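Side-chain contacts in alkaline serine protease (Pseudoalteromonas sp., PDB 1Y9Z), which probably cleaves peptide bonds as a subtilisin-like serine endopeptidase of a cold-living Antarctic bacterium, with a beta-barrel domain inserted into its alpha/beta catalytic domain: residues R395-A400 against K425-E430; A21-I26 against Y385-S390; Q224-N229 against L342-K347. All coordinates share one frame; numbering follows the deposited sequence.

Contact 1: R395-A400 against K425-E430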
ATOM      1  N   ARG A 395      15.425  14.891   4.510  1.00 12.14           N
ATOM      2  CA  ARG A 395      14.901  14.744   3.157  1.00 11.84           C
ATOM      3  C   ARG A 395      16.056  14.449   2.199  1.00 12.37           C
ATOM      4  O   ARG A 395      15.978  13.541   1.373  1.00 11.16           O
ATOM      5  CB  ARG A 395      14.178  16.033   2.745  1.00 12.03           C
ATOM      6  CG  ARG A 395      13.522  15.998   1.375  1.00 11.93           C
ATOM      7  CD  ARG A 395      12.733  17.275   1.146  1.00 12.92           C
ATOM      8  NE  ARG A 395      12.165  17.349  -0.195  1.00 11.95           N
ATOM      9  CZ  ARG A 395      11.486  18.395  -0.654  1.00 11.65           C
ATOM     10  NH1 ARG A 395      11.004  18.383  -1.890  1.00 12.43           N
ATOM     11  NH2 ARG A 395      11.285  19.450   0.125  1.00 12.13           N
ATOM     12  N   ALA A 396      17.134  15.218   2.327  1.00 12.20           N
ATOM     13  CA  ALA A 396      18.305  15.033   1.478  1.00 13.14           C
ATOM     14  C   ALA A 396      18.916  13.651   1.689  1.00 13.18           C
ATOM     15  O   ALA A 396      19.341  12.998   0.734  1.00 14.08           O
ATOM     16  CB  ALA A 396      19.340  16.114   1.776  1.00 13.63           C
ATOM     17  N   ALA A 397      18.953  13.204   2.940  1.00 12.76           N
ATOM     18  CA  ALA A 397      19.512  11.898   3.262  1.00 12.75           C
ATOM     19  C   ALA A 397      18.718  10.787   2.583  1.00 12.16           C
ATOM     20  O   ALA A 397      19.291   9.843   2.040  1.00 12.92           O
ATOM     21  CB  ALA A 397      19.521  11.689   4.769  1.00 12.73           C
ATOM     22  N   LEU A 398      17.394  10.899   2.607  1.00 11.77           N
ATOM     23  CA  LEU A 398      16.548   9.886   1.986  1.00 11.80           C
ATOM     24  C   LEU A 398      16.786   9.827   0.477  1.00 11.55           C
ATOM     25  O   LEU A 398      16.890   8.748  -0.105  1.00 12.08           O
ATOM     26  CB  LEU A 398      15.072  10.183   2.272  1.00 11.82           C
ATOM     27  CG  LEU A 398      14.657  10.200   3.748  1.00 12.61           C
ATOM     28  CD1 LEU A 398      13.191  10.580   3.863  1.00 13.30           C
ATOM     29  CD2 LEU A 398      14.908   8.836   4.375  1.00 13.28           C
ATOM     30  N   ASN A 399      16.886  10.992  -0.151  1.00 12.80           N
ATOM     31  CA  ASN A 399      17.109  11.064  -1.590  1.00 13.25           C
ATOM     32  C   ASN A 399      18.498  10.575  -1.982  1.00 13.89           C
ATOM     33  O   ASN A 399      18.663   9.861  -2.972  1.00 13.69           O
ATOM     34  CB  ASN A 399      16.925  12.503  -2.070  1.00 13.03           C
ATOM     35  CG  ASN A 399      15.484  12.960  -1.997  1.00 13.63           C
ATOM     36  OD1 ASN A 399      15.199  14.159  -1.966  1.00 16.27           O
ATOM     37  ND2 ASN A 399      14.566  12.005  -1.980  1.00 10.99           N
ATOM     38  N   ALA A 400      19.497  10.958  -1.194  1.00 13.50           N
ATOM     39  CA  ALA A 400      20.874  10.574  -1.474  1.00 14.69           C
ATOM     40  C   ALA A 400      21.137   9.080  -1.318  1.00 15.23           C
ATOM     41  O   ALA A 400      22.068   8.548  -1.922  1.00 16.69           O
ATOM     42  CB  ALA A 400      21.819  11.356  -0.576  1.00 14.27           C
ATOM     43  N   LYS A 425      20.072   5.935   7.351  1.00 16.70           N
ATOM     44  CA  LYS A 425      20.575   6.027   8.715  1.00 18.32           C
ATOM     45  C   LYS A 425      22.095   6.144   8.715  1.00 18.11           C
ATOM     46  O   LYS A 425      22.660   6.994   9.400  1.00 18.67           O
ATOM     47  CB  LYS A 425      20.166   4.793   9.521  1.00 19.31           C
ATOM     48  CG  LYS A 425      20.842   4.702  10.885  1.00 22.09           C
ATOM     49  CD  LYS A 425      20.574   3.361  11.549  1.00 23.37           C
ATOM     50  CE  LYS A 425      21.369   3.216  12.838  1.00 25.26           C
ATOM     51  NZ  LYS A 425      22.839   3.287  12.613  1.00 26.41           N
ATOM     52  N   ALA A 426      22.748   5.280   7.944  1.00 18.82           N
ATOM     53  CA  ALA A 426      24.207   5.281   7.853  1.00 19.10           C
ATOM     54  C   ALA A 426      24.717   6.636   7.371  1.00 19.52           C
ATOM     55  O   ALA A 426      25.773   7.105   7.798  1.00 19.92           O
ATOM     56  CB  ALA A 426      24.667   4.178   6.907  1.00 18.75           C
ATOM     57  N   TYR A 427      23.954   7.255   6.476  1.00 19.21           N
ATOM     58  CA  TYR A 427      24.292   8.559   5.919  1.00 19.41           C
ATOM     59  C   TYR A 427      24.343   9.590   7.045  1.00 19.34           C
ATOM     60  O   TYR A 427      25.340  10.292   7.220  1.00 18.91           O
ATOM     61  CB  TYR A 427      23.223   8.961   4.898  1.00 20.28           C
ATOM     62  CG  TYR A 427      23.507  10.219   4.106  1.00 21.49           C
ATOM     63  CD1 TYR A 427      24.317  10.186   2.973  1.00 22.74           C
ATOM     64  CD2 TYR A 427      22.919  11.433   4.460  1.00 21.56           C
ATOM     65  CE1 TYR A 427      24.529  11.332   2.205  1.00 23.76           C
ATOM     66  CE2 TYR A 427      23.124  12.584   3.701  1.00 22.63           C
ATOM     67  CZ  TYR A 427      23.928  12.525   2.574  1.00 22.85           C
ATOM     68  OH  TYR A 427      24.116  13.653   1.808  1.00 25.19           O
ATOM     69  N   LEU A 428      23.261   9.667   7.811  1.00 18.82           N
ATOM     70  CA  LEU A 428      23.169  10.610   8.916  1.00 19.15           C
ATOM     71  C   LEU A 428      24.114  10.251  10.062  1.00 19.59           C
ATOM     72  O   LEU A 428      24.463  11.107  10.874  1.00 19.59           O
ATOM     73  CB  LEU A 428      21.722  10.686   9.417  1.00 18.60           C
ATOM     74  CG  LEU A 428      20.724  11.272   8.411  1.00 18.58           C
ATOM     75  CD1 LEU A 428      19.316  11.200   8.980  1.00 17.91           C
ATOM     76  CD2 LEU A 428      21.100  12.712   8.095  1.00 18.58           C
ATOM     77  N   ASP A 429      24.524   8.987  10.123  1.00 20.70           N
ATOM     78  CA  ASP A 429      25.449   8.536  11.158  1.00 22.12           C
ATOM     79  C   ASP A 429      26.774   9.272  11.012  1.00 23.25           C
ATOM     80  O   ASP A 429      27.482   9.499  11.994  1.00 24.11           O
ATOM     81  CB  ASP A 429      25.685   7.027  11.049  1.00 22.40           C
ATOM     82  CG  ASP A 429      24.621   6.213  11.760  1.00 23.39           C
ATOM     83  OD1 ASP A 429      24.610   4.976  11.590  1.00 23.24           O
ATOM     84  OD2 ASP A 429      23.801   6.806  12.493  1.00 24.43           O
ATOM     85  N   GLU A 430      27.110   9.633   9.777  1.00 23.74           N
ATOM     86  CA  GLU A 430      28.345  10.357   9.503  1.00 24.18           C
ATOM     87  C   GLU A 430      28.178  11.800   9.969  1.00 23.65           C
ATOM     88  O   GLU A 430      29.031  12.340  10.672  1.00 23.51           O
ATOM     89  CB  GLU A 430      28.659  10.318   8.007  1.00 25.12           C
ATOM     90  CG  GLU A 430      28.911   8.919   7.468  1.00 28.61           C
ATOM     91  CD  GLU A 430      30.084   8.238   8.145  1.00 30.43           C
ATOM     92  OE1 GLU A 430      31.209   8.777   8.073  1.00 31.10           O
ATOM     93  OE2 GLU A 430      29.883   7.163   8.750  1.00 31.13           O
TER
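Apolar contacts carry this helix pair: the ring of Tyr427 meets two alanines one turn apart on helix 391-401, whose methyls approach it obliquely. Ala397 CB stands 3.4 Å from Tyr427 CD2, on the side of the ring nearer its own backbone, and the CA of Ala397 comes almost as close to the same carbon. Further out, Ala400 CB lies 3.9 Å from Tyr427 CE1 and about as far from CZ and OH. The ring can reach both because CG of Tyr427 is anti to its own backbone N (chi1 -173°), which carries it out toward the partner helix. Leu428 adds a second apolar contact from its branch end, CD2 lying 3.8 Å from Ala397 CB, so that this small methyl is shared by an aromatic and an aliphatic side chain. The short alanine side chains let the axes of the two segments approach to 9.3 Å, at 127° between their directions.

A salt bridge within helix 421-430 accompanies the contact. Lys425 NZ donates to Asp429 OD1 at 2.7 Å, on the syn lone pair of that oxygen, one turn along the helix.

Leu398 packs on Met175 of strand 174-180 and on Ala379 of helix 368-385, while Leu428 also touches Val382 of the latter helix. The last two helices of the chain thus pack together beside helix 368-385 and strand 174-180.

Contact 2: A21-I26 against Y385-S390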
ATOM      1  N   ALA A  21      12.060   6.235  18.647  1.00 13.51           N
ATOM      2  CA  ALA A  21      11.023   6.954  17.909  1.00 12.65           C
ATOM      3  C   ALA A  21      10.133   7.819  18.795  1.00 13.66           C
ATOM      4  O   ALA A  21       9.337   8.616  18.293  1.00 13.54           O
ATOM      5  CB  ALA A  21      10.177   5.973  17.110  1.00 13.69           C
ATOM      6  N   GLY A  22      10.266   7.666  20.107  1.00 13.20           N
ATOM      7  CA  GLY A  22       9.475   8.466  21.023  1.00 13.19           C
ATOM      8  C   GLY A  22       9.888   9.926  20.965  1.00 12.69           C
ATOM      9  O   GLY A  22       9.189  10.795  21.493  1.00 13.17           O
ATOM     10  N   ASN A  23      11.024  10.211  20.332  1.00 12.42           N
ATOM     11  CA  ASN A  23      11.470  11.594  20.228  1.00 12.03           C
ATOM     12  C   ASN A  23      10.924  12.261  18.967  1.00 12.29           C
ATOM     13  O   ASN A  23      11.186  13.436  18.714  1.00 11.98           O
ATOM     14  CB  ASN A  23      13.011  11.686  20.299  1.00 12.18           C
ATOM     15  CG  ASN A  23      13.719  11.064  19.100  1.00 14.61           C
ATOM     16  OD1 ASN A  23      14.850  10.579  19.223  1.00 15.11           O
ATOM     17  ND2 ASN A  23      13.086  11.101  17.938  1.00 14.07           N
ATOM     18  N   ARG A  24      10.146  11.502  18.195  1.00 12.28           N
ATOM     19  CA  ARG A  24       9.534  11.998  16.961  1.00 11.47           C
ATOM     20  C   ARG A  24       8.009  11.901  17.029  1.00 11.04           C
ATOM     21  O   ARG A  24       7.453  11.089  17.770  1.00 11.30           O
ATOM     22  CB  ARG A  24       9.986  11.169  15.747  1.00 12.32           C
ATOM     23  CG  ARG A  24      11.478  11.151  15.438  1.00 13.86           C
ATOM     24  CD  ARG A  24      11.987  12.503  14.967  1.00 14.55           C
ATOM     25  NE  ARG A  24      12.175  13.428  16.077  1.00 14.00           N
ATOM     26  CZ  ARG A  24      12.458  14.717  15.935  1.00 14.69           C
ATOM     27  NH1 ARG A  24      12.614  15.484  17.005  1.00 16.67           N
ATOM     28  NH2 ARG A  24      12.579  15.244  14.724  1.00 14.88           N
ATOM     29  N   THR A  25       7.342  12.740  16.247  1.00 10.70           N
ATOM     30  CA  THR A  25       5.887  12.716  16.170  1.00 10.15           C
ATOM     31  C   THR A  25       5.493  12.806  14.703  1.00 10.47           C
ATOM     32  O   THR A  25       5.921  13.719  13.994  1.00 10.55           O
ATOM     33  CB  THR A  25       5.230  13.892  16.924  1.00 10.68           C
ATOM     34  OG1 THR A  25       5.487  13.768  18.328  1.00 11.34           O
ATOM     35  CG2 THR A  25       3.720  13.888  16.701  1.00 11.07           C
ATOM     36  N   ILE A  26       4.707  11.839  14.243  1.00  9.53           N
ATOM     37  CA  ILE A  26       4.242  11.842  12.864  1.00  9.22           C
ATOM     38  C   ILE A  26       2.734  12.053  12.872  1.00  9.20           C
ATOM     39  O   ILE A  26       2.009  11.395  13.618  1.00  9.69           O
ATOM     40  CB  ILE A  26       4.597  10.522  12.124  1.00  8.62           C
ATOM     41  CG1 ILE A  26       3.991  10.542  10.717  1.00  8.70           C
ATOM     42  CG2 ILE A  26       4.105   9.313  12.911  1.00  9.04           C
ATOM     43  CD1 ILE A  26       4.544   9.483   9.789  1.00  9.77           C
ATOM     44  N   TYR A 385      16.946   8.491  15.021  1.00 14.05           N
ATOM     45  CA  TYR A 385      18.337   8.199  15.363  1.00 14.90           C
ATOM     46  C   TYR A 385      19.155   9.485  15.401  1.00 15.43           C
ATOM     47  O   TYR A 385      20.217   9.539  16.026  1.00 16.66           O
ATOM     48  CB  TYR A 385      18.978   7.253  14.343  1.00 15.09           C
ATOM     49  CG  TYR A 385      18.615   5.788  14.476  1.00 16.38           C
ATOM     50  CD1 TYR A 385      17.448   5.277  13.908  1.00 17.28           C
ATOM     51  CD2 TYR A 385      19.468   4.899  15.132  1.00 16.70           C
ATOM     52  CE1 TYR A 385      17.144   3.916  13.979  1.00 17.41           C
ATOM     53  CE2 TYR A 385      19.174   3.538  15.212  1.00 17.68           C
ATOM     54  CZ  TYR A 385      18.015   3.052  14.633  1.00 16.96           C
ATOM     55  OH  TYR A 385      17.738   1.702  14.691  1.00 19.02           O
ATOM     56  N   HIS A 386      18.661  10.517  14.723  1.00 14.76           N
ATOM     57  CA  HIS A 386      19.353  11.800  14.661  1.00 15.54           C
ATOM     58  C   HIS A 386      18.373  12.966  14.685  1.00 15.44           C
ATOM     59  O   HIS A 386      18.253  13.707  13.710  1.00 14.12           O
ATOM     60  CB  HIS A 386      20.196  11.869  13.387  1.00 16.53           C
ATOM     61  CG  HIS A 386      21.288  10.847  13.335  1.00 18.19           C
ATOM     62  ND1 HIS A 386      22.420  10.929  14.117  1.00 19.90           N
ATOM     63  CD2 HIS A 386      21.409   9.707  12.615  1.00 18.87           C
ATOM     64  CE1 HIS A 386      23.192   9.884  13.880  1.00 18.97           C
ATOM     65  NE2 HIS A 386      22.602   9.127  12.973  1.00 20.57           N
ATOM     66  N   PRO A 387      17.670  13.152  15.812  1.00 15.53           N
ATOM     67  CA  PRO A 387      16.695  14.234  15.959  1.00 15.99           C
ATOM     68  C   PRO A 387      17.288  15.636  15.888  1.00 18.28           C
ATOM     69  O   PRO A 387      16.553  16.621  15.795  1.00 19.14           O
ATOM     70  CB  PRO A 387      16.060  13.936  17.314  1.00 15.99           C
ATOM     71  CG  PRO A 387      17.192  13.320  18.075  1.00 16.38           C
ATOM     72  CD  PRO A 387      17.775  12.372  17.058  1.00 16.20           C
ATOM     73  N   GLU A 388      18.614  15.730  15.926  1.00 18.34           N
ATOM     74  CA  GLU A 388      19.270  17.030  15.867  1.00 19.56           C
ATOM     75  C   GLU A 388      19.298  17.578  14.442  1.00 19.03           C
ATOM     76  O   GLU A 388      19.449  18.781  14.238  1.00 20.90           O
ATOM     77  CB  GLU A 388      20.699  16.947  16.422  1.00 21.39           C
ATOM     78  CG  GLU A 388      21.702  16.195  15.550  1.00 24.01           C
ATOM     79  CD  GLU A 388      21.606  14.687  15.683  1.00 25.67           C
ATOM     80  OE1 GLU A 388      22.372  13.984  14.986  1.00 27.36           O
ATOM     81  OE2 GLU A 388      20.776  14.202  16.481  1.00 25.75           O
ATOM     82  N   CYS A 389      19.145  16.695  13.459  1.00 17.35           N
ATOM     83  CA  CYS A 389      19.154  17.115  12.062  1.00 16.34           C
ATOM     84  C   CYS A 389      17.810  17.743  11.686  1.00 15.68           C
ATOM     85  O   CYS A 389      16.785  17.447  12.301  1.00 15.56           O
ATOM     86  CB  CYS A 389      19.449  15.922  11.150  1.00 16.62           C
ATOM     87  SG  CYS A 389      21.013  15.044  11.497  1.00 18.28           S
ATOM     88  N   SER A 390      17.816  18.610  10.680  1.00 14.70           N
ATOM     89  CA  SER A 390      16.593  19.283  10.247  1.00 14.46           C
ATOM     90  C   SER A 390      15.805  18.461   9.236  1.00 13.60           C
ATOM     91  O   SER A 390      16.306  17.481   8.688  1.00 14.04           O
ATOM     92  CB  SER A 390      16.926  20.638   9.623  1.00 14.40           C
ATOM     93  OG  SER A 390      17.548  20.470   8.361  1.00 16.24           O
TER
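A proline set over the face of an arginine is the striking feature here: Pro387 CB sits 3.7 Å above the guanidinium plane of Arg24, offset toward its rim. The nearest atom of that group is NH1, 3.8 Å from Pro387 CB, and the two side chains cross at about a right angle. Pro387 also meets Asn23, whose side-chain amide approaches the CB and CG side of the pyrrolidine ring.

Arg24 comes into place by folding back on itself. Its chain bends at both chi2 (-68°) and chi3 (78°), which brings the guanidinium over the carbonyl of the preceding residue. There NE donates to Asn23 O at 2.8 Å from above the carbonyl plane, and NH1 adds a weak bond of 3.0 Å to the same oxygen. This grip helps fix the orientation of the flat group beneath the proline. Trp383 of helix 368-385 supplies a cation-pi partner to Arg24.

Pro387 itself lies in a type I beta turn from His386 to Cys389, closed by Cys389 N to His386 O at 3.1 Å. Across the turn, His386 ND1 donates to the syn lone pair of Glu388 OE1 at 3.2 Å, and the disulfide of Cys389 with Cys432 ties the loop to the C-terminal end of the chain.

The contact joins the entry to strand 25-30 with the loop after helix 368-385: a nonpolar ring covers part of one face of the cation while NE and, weakly, NH1 hold the carbonyl oxygen of Asn23, so the charge probably keeps polar company while packing against the proline.

Contact 3: Q224-N229 against L342-K347; sequences QSYFSN and LALKAK
Tyr226 and Leu344 run alongside one another, pointing opposite ways, and join a loop to a helix in what is probably the inserted beta-barrel domain. The leucine offers one branch: its CD2 methyl comes obliquely to the phenol end of the ring, 3.4 Å from Tyr226 CZ and 3.5 Å from CE2. Leu344 CG lies anti to its own carbonyl carbon (chi1 -72°), which places it so that the CD2 branch can reach the ring although CB does not point straight at it. Ile221 of strand 214-221 touches both Tyr226 and Leu344, so the pair is backed by the sheet.

Replacing Tyr226 by an alanine would probably leave the Leu344 methyl without its aromatic partner and open a gap between the loop and helix 338-345.

The backbone holding the tyrosine is shaped by an ST turn, in which Phe227 N donates to Ser225 OG at 3.0 Å with an angle of 163° at the hydrogen; Ser225 OG also bonds Asp218. Beyond the leucine, the aliphatic part of Lys347 flanks the end of the phenol: its CG lies 3.6 Å from Tyr226 OH.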
ATOM      1  N   GLN A 224      -0.021 -26.590   5.097  1.00 26.07           N
ATOM      2  CA  GLN A 224       0.762 -25.361   5.197  1.00 25.60           C
ATOM      3  C   GLN A 224       0.144 -24.248   4.355  1.00 23.64           C
ATOM      4  O   GLN A 224      -0.450 -24.505   3.308  1.00 22.46           O
ATOM      5  CB  GLN A 224       2.207 -25.616   4.761  1.00 27.02           C
ATOM      6  CG  GLN A 224       2.962 -26.583   5.667  1.00 30.03           C
ATOM      7  CD  GLN A 224       3.159 -26.047   7.076  1.00 31.06           C
ATOM      8  OE1 GLN A 224       3.663 -26.748   7.953  1.00 32.57           O
ATOM      9  NE2 GLN A 224       2.768 -24.796   7.298  1.00 31.66           N
ATOM     10  N   SER A 225       0.295 -23.011   4.820  1.00 21.68           N
ATOM     11  CA  SER A 225      -0.273 -21.852   4.138  1.00 19.76           C
ATOM     12  C   SER A 225       0.723 -20.978   3.377  1.00 19.26           C
ATOM     13  O   SER A 225       1.870 -20.812   3.790  1.00 19.64           O
ATOM     14  CB  SER A 225      -1.023 -20.989   5.156  1.00 19.65           C
ATOM     15  OG  SER A 225      -1.375 -19.733   4.605  1.00 18.22           O
ATOM     16  N   TYR A 226       0.258 -20.413   2.266  1.00 17.86           N
ATOM     17  CA  TYR A 226       1.068 -19.532   1.426  1.00 17.68           C
ATOM     18  C   TYR A 226       0.744 -18.068   1.720  1.00 16.66           C
ATOM     19  O   TYR A 226       1.185 -17.169   1.003  1.00 16.72           O
ATOM     20  CB  TYR A 226       0.786 -19.806  -0.053  1.00 18.84           C
ATOM     21  CG  TYR A 226       1.408 -21.073  -0.595  1.00 20.01           C
ATOM     22  CD1 TYR A 226       2.754 -21.112  -0.954  1.00 21.48           C
ATOM     23  CD2 TYR A 226       0.646 -22.227  -0.767  1.00 21.69           C
ATOM     24  CE1 TYR A 226       3.327 -22.271  -1.477  1.00 21.90           C
ATOM     25  CE2 TYR A 226       1.209 -23.393  -1.286  1.00 21.38           C
ATOM     26  CZ  TYR A 226       2.549 -23.405  -1.641  1.00 22.29           C
ATOM     27  OH  TYR A 226       3.106 -24.550  -2.168  1.00 22.84           O
ATOM     28  N   PHE A 227      -0.028 -17.834   2.777  1.00 15.92           N
ATOM     29  CA  PHE A 227      -0.428 -16.481   3.148  1.00 15.02           C
ATOM     30  C   PHE A 227       0.721 -15.481   3.189  1.00 15.39           C
ATOM     31  O   PHE A 227       0.614 -14.387   2.632  1.00 13.20           O
ATOM     32  CB  PHE A 227      -1.121 -16.488   4.512  1.00 14.22           C
ATOM     33  CG  PHE A 227      -1.736 -15.167   4.881  1.00 12.67           C
ATOM     34  CD1 PHE A 227      -3.050 -14.874   4.530  1.00 13.33           C
ATOM     35  CD2 PHE A 227      -0.995 -14.204   5.562  1.00 14.73           C
ATOM     36  CE1 PHE A 227      -3.617 -13.644   4.855  1.00 13.09           C
ATOM     37  CE2 PHE A 227      -1.554 -12.970   5.889  1.00 15.57           C
ATOM     38  CZ  PHE A 227      -2.867 -12.690   5.535  1.00 13.35           C
ATOM     39  N   SER A 228       1.812 -15.851   3.853  1.00 15.63           N
ATOM     40  CA  SER A 228       2.966 -14.962   3.982  1.00 16.49           C
ATOM     41  C   SER A 228       3.683 -14.687   2.660  1.00 16.35           C
ATOM     42  O   SER A 228       4.488 -13.760   2.570  1.00 16.37           O
ATOM     43  CB  SER A 228       3.962 -15.525   5.002  1.00 18.64           C
ATOM     44  OG  SER A 228       4.540 -16.734   4.547  1.00 21.52           O
ATOM     45  N   ASN A 229       3.401 -15.494   1.642  1.00 15.59           N
ATOM     46  CA  ASN A 229       4.016 -15.298   0.332  1.00 16.04           C
ATOM     47  C   ASN A 229       3.288 -14.165  -0.376  1.00 15.44           C
ATOM     48  O   ASN A 229       3.833 -13.517  -1.272  1.00 15.63           O
ATOM     49  CB  ASN A 229       3.901 -16.565  -0.519  1.00 17.73           C
ATOM     50  CG  ASN A 229       4.791 -17.685  -0.029  1.00 21.64           C
ATOM     51  OD1 ASN A 229       4.630 -18.182   1.082  1.00 23.34           O
ATOM     52  ND2 ASN A 229       5.741 -18.089  -0.865  1.00 24.58           N
ATOM     53  N   LEU A 342       5.493 -20.260  -9.628  1.00 20.41           N
ATOM     54  CA  LEU A 342       6.436 -21.270 -10.094  1.00 22.10           C
ATOM     55  C   LEU A 342       6.652 -22.332  -9.023  1.00 22.56           C
ATOM     56  O   LEU A 342       6.862 -23.506  -9.333  1.00 22.80           O
ATOM     57  CB  LEU A 342       7.772 -20.623 -10.470  1.00 23.02           C
ATOM     58  CG  LEU A 342       7.739 -19.636 -11.641  1.00 23.71           C
ATOM     59  CD1 LEU A 342       9.147 -19.128 -11.911  1.00 25.44           C
ATOM     60  CD2 LEU A 342       7.173 -20.312 -12.881  1.00 24.07           C
ATOM     61  N   ALA A 343       6.599 -21.918  -7.763  1.00 22.41           N
ATOM     62  CA  ALA A 343       6.780 -22.844  -6.653  1.00 22.34           C
ATOM     63  C   ALA A 343       5.598 -23.805  -6.605  1.00 22.55           C
ATOM     64  O   ALA A 343       5.754 -24.985  -6.290  1.00 22.77           O
ATOM     65  CB  ALA A 343       6.893 -22.078  -5.339  1.00 22.23           C
ATOM     66  N   LEU A 344       4.414 -23.292  -6.925  1.00 22.21           N
ATOM     67  CA  LEU A 344       3.204 -24.103  -6.926  1.00 22.69           C
ATOM     68  C   LEU A 344       3.251 -25.177  -8.009  1.00 23.59           C
ATOM     69  O   LEU A 344       2.550 -26.185  -7.918  1.00 23.09           O
ATOM     70  CB  LEU A 344       1.971 -23.214  -7.119  1.00 21.99           C
ATOM     71  CG  LEU A 344       1.597 -22.344  -5.915  1.00 21.93           C
ATOM     72  CD1 LEU A 344       0.514 -21.350  -6.306  1.00 21.51           C
ATOM     73  CD2 LEU A 344       1.126 -23.237  -4.770  1.00 22.82           C
ATOM     74  N   LYS A 345       4.075 -24.960  -9.030  1.00 24.45           N
ATOM     75  CA  LYS A 345       4.212 -25.924 -10.119  1.00 25.87           C
ATOM     76  C   LYS A 345       4.682 -27.271  -9.583  1.00 26.61           C
ATOM     77  O   LYS A 345       4.280 -28.325 -10.080  1.00 26.86           O
ATOM     78  CB  LYS A 345       5.220 -25.427 -11.158  1.00 27.05           C
ATOM     79  CG  LYS A 345       4.704 -24.345 -12.089  1.00 27.77           C
ATOM     80  CD  LYS A 345       5.803 -23.902 -13.050  1.00 28.93           C
ATOM     81  CE  LYS A 345       5.275 -22.951 -14.111  1.00 29.52           C
ATOM     82  NZ  LYS A 345       4.305 -23.617 -15.020  1.00 29.98           N
ATOM     83  N   ALA A 346       5.540 -27.228  -8.570  1.00 27.00           N
ATOM     84  CA  ALA A 346       6.081 -28.438  -7.965  1.00 27.42           C
ATOM     85  C   ALA A 346       5.047 -29.183  -7.128  1.00 27.44           C
ATOM     86  O   ALA A 346       5.254 -30.343  -6.765  1.00 27.56           O
ATOM     87  CB  ALA A 346       7.288 -28.090  -7.107  1.00 28.07           C
ATOM     88  N   LYS A 347       3.935 -28.521  -6.827  1.00 26.57           N
ATOM     89  CA  LYS A 347       2.883 -29.128  -6.018  1.00 26.28           C
ATOM     90  C   LYS A 347       1.691 -29.608  -6.840  1.00 25.85           C
ATOM     91  O   LYS A 347       0.667 -30.004  -6.283  1.00 25.63           O
ATOM     92  CB  LYS A 347       2.406 -28.135  -4.955  1.00 25.79           C
ATOM     93  CG  LYS A 347       3.516 -27.611  -4.058  1.00 25.66           C
ATOM     94  CD  LYS A 347       4.245 -28.747  -3.351  1.00 26.36           C
ATOM     95  CE  LYS A 347       5.386 -28.222  -2.497  1.00 27.11           C
ATOM     96  NZ  LYS A 347       6.130 -29.323  -1.825  1.00 27.17           N
TER

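How the contacts relate
Contacts 1 and 2 are neighbours, their centres 14 Å apart, and both lie about the end of helix 368-385 in the catalytic domain. They touch directly: Asp429 OD2 and His386 NE2 lie 2.7 Å apart, a probable hydrogen bond, and Leu428 CB packs 3.4 Å from His386 CD2. Contact 3 stands apart, its centre 38 Å from that of contact 1 and 41 Å from that of contact 2, where helix 338-345 meets the sheet containing strands 214-221 and 224-225. Along the chain, contact 2 spans contact 3, and contact 1 follows both. Contact 2 thus brings together chain parts that probably lie on either side of the inserted barrel domain in sequence, while contact 1 adds the C-terminal helices.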